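Local coordinates for protein voltage-sensor containing phosphatase (Ciona intestinalis, PDB 3V0D) that probably dephosphorylates membrane phosphoinositides under the control of a voltage sensor, here as its cytosolic part, a PTEN-like phosphatase domain joined to a C2 domain, at residues D94-P98 against F290-F294. The protein carries 1 engineered substitution. Residues are numbered along the deposited sequence; the frame is centred on the assembly and turned at random.
Sequences DHNVP and FYFWF
Trp293 (chi1 m, chi2 80°) lays one face of its indole against Val97: CG2 of Val97 stands 3.5 Å from the centroid of the five-membered ring of Trp293, 15° off the normal, a CH-pi contact whose closest pair is Val97 CG2 to Trp293 CD2 at 3.4 Å. At its edge the same indole gives a hydrogen bond, Trp293 NE1 to Asn96 OD1, 2.8 Å and nearly straight at 166°. Asn96 (chi1 m, chi2 -82°) donates from ND2 to Asp94 O at 2.9 Å, a bent bond (132°), and ND2 is also hydrogen-bonded to Asp286, fixing the amide with OD1 facing the indole. Two residues back along the strand, Tyr291 (chi1 p) reaches over so that its OH donates to His95 O at 2.8 Å. The loop turns at His95 (phi/psi 69/20), then extends; its course from His95 CA to Val97 CA lies 23° from that of Tyr291 CA to Trp293 CA. Backbones stay apart, Val97 CA to Trp293 CA being 7.8 Å, so side chains bridge the gap. The contact joins phosphatase to C2 domain, as in PTEN, through what probably corresponds to the WPD loop of protein tyrosine phosphatases; the His95 side chain is about 5 Å from a bound phosphate ion. The loop follows strand 87-92 and leads into helix 100-115; strand 290-295 edges a four-stranded antiparallel sheet beside strand 269-276, and helix 176-191 packs on both Val97 and Trp293.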
ATOM      1  N   ASP A  94       0.495  -1.569  -8.252  1.00 14.45           N
ATOM      2  CA  ASP A  94      -0.330  -0.385  -8.045  1.00 14.82           C
ATOM      3  C   ASP A  94      -1.434  -0.706  -7.033  1.00 14.17           C
ATOM      4  O   ASP A  94      -2.024  -1.805  -7.058  1.00 14.64           O
ATOM      5  CB  ASP A  94      -0.913   0.073  -9.381  1.00 15.55           C
ATOM      6  CG  ASP A  94      -1.331   1.533  -9.383  1.00 16.71           C
ATOM      7  OD1 ASP A  94      -1.775   2.009 -10.451  1.00 19.66           O
ATOM      8  OD2 ASP A  94      -1.174   2.193  -8.341  1.00 17.11           O
ATOM      9  N   HIS A  95      -1.677   0.228  -6.118  1.00 14.52           N
ATOM     10  CA  HIS A  95      -2.736   0.051  -5.104  1.00 14.75           C
ATOM     11  C   HIS A  95      -2.400  -1.025  -4.088  1.00 13.80           C
ATOM     12  O   HIS A  95      -3.292  -1.491  -3.380  1.00 14.29           O
ATOM     13  CB  HIS A  95      -4.134  -0.185  -5.710  1.00 15.76           C
ATOM     14  CG  HIS A  95      -4.402   0.680  -6.871  1.00 19.19           C
ATOM     15  ND1 HIS A  95      -4.431   2.055  -6.805  1.00 21.58           N
ATOM     16  CD2 HIS A  95      -4.631   0.351  -8.152  1.00 20.34           C
ATOM     17  CE1 HIS A  95      -4.670   2.538  -8.016  1.00 21.75           C
ATOM     18  NE2 HIS A  95      -4.816   1.522  -8.848  1.00 22.95           N
ATOM     19  N   ASN A  96      -1.113  -1.360  -3.975  1.00 14.05           N
ATOM     20  CA  ASN A  96      -0.654  -2.353  -3.030  1.00 13.88           C
ATOM     21  C   ASN A  96       0.573  -1.821  -2.273  1.00 13.74           C
ATOM     22  O   ASN A  96       0.867  -0.623  -2.317  1.00 14.28           O
ATOM     23  CB  ASN A  96      -0.414  -3.692  -3.754  1.00 14.80           C
ATOM     24  CG  ASN A  96      -1.733  -4.342  -4.144  1.00 14.51           C
ATOM     25  OD1 ASN A  96      -2.371  -5.004  -3.320  1.00 15.36           O
ATOM     26  ND2 ASN A  96      -2.169  -4.151  -5.376  1.00 15.59           N
ATOM     27  N   VAL A  97       1.251  -2.694  -1.533  1.00 14.15           N
ATOM     28  CA  VAL A  97       2.305  -2.300  -0.602  1.00 14.63           C
ATOM     29  C   VAL A  97       3.571  -3.070  -0.886  1.00 14.37           C
ATOM     30  O   VAL A  97       3.535  -4.184  -1.413  1.00 15.10           O
ATOM     31  CB  VAL A  97       1.882  -2.513   0.891  1.00 14.46           C
ATOM     32  CG1 VAL A  97       0.788  -1.524   1.283  1.00 17.21           C
ATOM     33  CG2 VAL A  97       1.485  -3.953   1.163  1.00 16.82           C
ATOM     34  N   PRO A  98       4.722  -2.510  -0.479  1.00 14.68           N
ATOM     35  CA  PRO A  98       5.961  -3.294  -0.480  1.00 14.98           C
ATOM     36  C   PRO A  98       5.906  -4.329   0.652  1.00 15.16           C
ATOM     37  O   PRO A  98       5.221  -4.136   1.658  1.00 16.21           O
ATOM     38  CB  PRO A  98       7.017  -2.235  -0.140  1.00 16.06           C
ATOM     39  CG  PRO A  98       6.299  -1.279   0.766  1.00 15.93           C
ATOM     40  CD  PRO A  98       4.897  -1.186   0.161  1.00 15.13           C
ATOM     41  N   PHE A 290     -13.142  -6.100  -2.239  1.00 14.77           N
ATOM     42  CA  PHE A 290     -12.362  -5.583  -1.116  1.00 14.38           C
ATOM     43  C   PHE A 290     -11.216  -6.521  -0.795  1.00 13.64           C
ATOM     44  O   PHE A 290     -11.301  -7.721  -1.069  1.00 14.35           O
ATOM     45  CB  PHE A 290     -13.243  -5.289   0.120  1.00 15.14           C
ATOM     46  CG  PHE A 290     -14.079  -6.446   0.621  1.00 15.19           C
ATOM     47  CD1 PHE A 290     -13.646  -7.245   1.667  1.00 15.41           C
ATOM     48  CD2 PHE A 290     -15.362  -6.671   0.107  1.00 15.96           C
ATOM     49  CE1 PHE A 290     -14.431  -8.292   2.168  1.00 15.92           C
ATOM     50  CE2 PHE A 290     -16.134  -7.715   0.573  1.00 16.46           C
ATOM     51  CZ  PHE A 290     -15.689  -8.514   1.609  1.00 16.52           C
ATOM     52  N   TYR A 291     -10.143  -5.952  -0.250  1.00 13.52           N
ATOM     53  CA  TYR A 291      -8.912  -6.726  -0.001  1.00 13.64           C
ATOM     54  C   TYR A 291      -8.118  -6.016   1.072  1.00 13.56           C
ATOM     55  O   TYR A 291      -8.423  -4.862   1.425  1.00 14.06           O
ATOM     56  CB  TYR A 291      -8.089  -6.916  -1.289  1.00 13.74           C
ATOM     57  CG  TYR A 291      -7.524  -5.635  -1.903  1.00 13.97           C
ATOM     58  CD1 TYR A 291      -6.153  -5.341  -1.805  1.00 14.30           C
ATOM     59  CD2 TYR A 291      -8.345  -4.699  -2.559  1.00 13.89           C
ATOM     60  CE1 TYR A 291      -5.622  -4.202  -2.344  1.00 14.35           C
ATOM     61  CE2 TYR A 291      -7.825  -3.548  -3.097  1.00 14.81           C
ATOM     62  CZ  TYR A 291      -6.455  -3.283  -2.968  1.00 14.45           C
ATOM     63  OH  TYR A 291      -5.992  -2.110  -3.518  1.00 15.37           O
ATOM     64  N   PHE A 292      -7.061  -6.656   1.578  1.00 13.48           N
ATOM     65  CA  PHE A 292      -6.165  -5.991   2.516  1.00 13.75           C
ATOM     66  C   PHE A 292      -4.871  -6.778   2.640  1.00 14.05           C
ATOM     67  O   PHE A 292      -4.825  -7.975   2.356  1.00 14.41           O
ATOM     68  CB  PHE A 292      -6.821  -5.783   3.910  1.00 14.66           C
ATOM     69  CG  PHE A 292      -7.305  -7.034   4.546  1.00 14.82           C
ATOM     70  CD1 PHE A 292      -6.451  -7.848   5.298  1.00 16.24           C
ATOM     71  CD2 PHE A 292      -8.655  -7.374   4.446  1.00 15.98           C
ATOM     72  CE1 PHE A 292      -6.940  -8.985   5.928  1.00 17.86           C
ATOM     73  CE2 PHE A 292      -9.149  -8.503   5.091  1.00 17.26           C
ATOM     74  CZ  PHE A 292      -8.300  -9.313   5.801  1.00 17.30           C
ATOM     75  N   TRP A 293      -3.853  -6.099   3.171  1.00 14.07           N
ATOM     76  CA  TRP A 293      -2.577  -6.698   3.554  1.00 14.12           C
ATOM     77  C   TRP A 293      -2.367  -6.639   5.045  1.00 13.99           C
ATOM     78  O   TRP A 293      -2.752  -5.669   5.708  1.00 14.86           O
ATOM     79  CB  TRP A 293      -1.424  -5.941   2.926  1.00 14.18           C
ATOM     80  CG  TRP A 293      -1.302  -6.038   1.449  1.00 14.30           C
ATOM     81  CD1 TRP A 293      -2.000  -5.355   0.483  1.00 14.62           C
ATOM     82  CD2 TRP A 293      -0.320  -6.795   0.751  1.00 14.37           C
ATOM     83  NE1 TRP A 293      -1.508  -5.646  -0.770  1.00 15.00           N
ATOM     84  CE2 TRP A 293      -0.473  -6.534  -0.622  1.00 14.58           C
ATOM     85  CE3 TRP A 293       0.695  -7.670   1.167  1.00 15.90           C
ATOM     86  CZ2 TRP A 293       0.355  -7.094  -1.584  1.00 16.08           C
ATOM     87  CZ3 TRP A 293       1.517  -8.227   0.212  1.00 17.89           C
ATOM     88  CH2 TRP A 293       1.342  -7.933  -1.152  1.00 18.12           C
ATOM     89  N   PHE A 294      -1.659  -7.623   5.577  1.00 14.14           N
ATOM     90  CA  PHE A 294      -1.143  -7.555   6.931  1.00 14.56           C
ATOM     91  C   PHE A 294       0.159  -8.345   6.995  1.00 14.43           C
ATOM     92  O   PHE A 294       0.448  -9.155   6.120  1.00 15.00           O
ATOM     93  CB  PHE A 294      -2.163  -8.077   7.967  1.00 15.60           C
ATOM     94  CG  PHE A 294      -2.396  -9.554   7.880  1.00 15.36           C
ATOM     95  CD1 PHE A 294      -1.711 -10.426   8.718  1.00 16.94           C
ATOM     96  CD2 PHE A 294      -3.244 -10.099   6.921  1.00 16.53           C
ATOM     97  CE1 PHE A 294      -1.887 -11.787   8.619  1.00 18.10           C
ATOM     98  CE2 PHE A 294      -3.418 -11.481   6.806  1.00 16.76           C
ATOM     99  CZ  PHE A 294      -2.742 -12.326   7.662  1.00 17.66           C
TER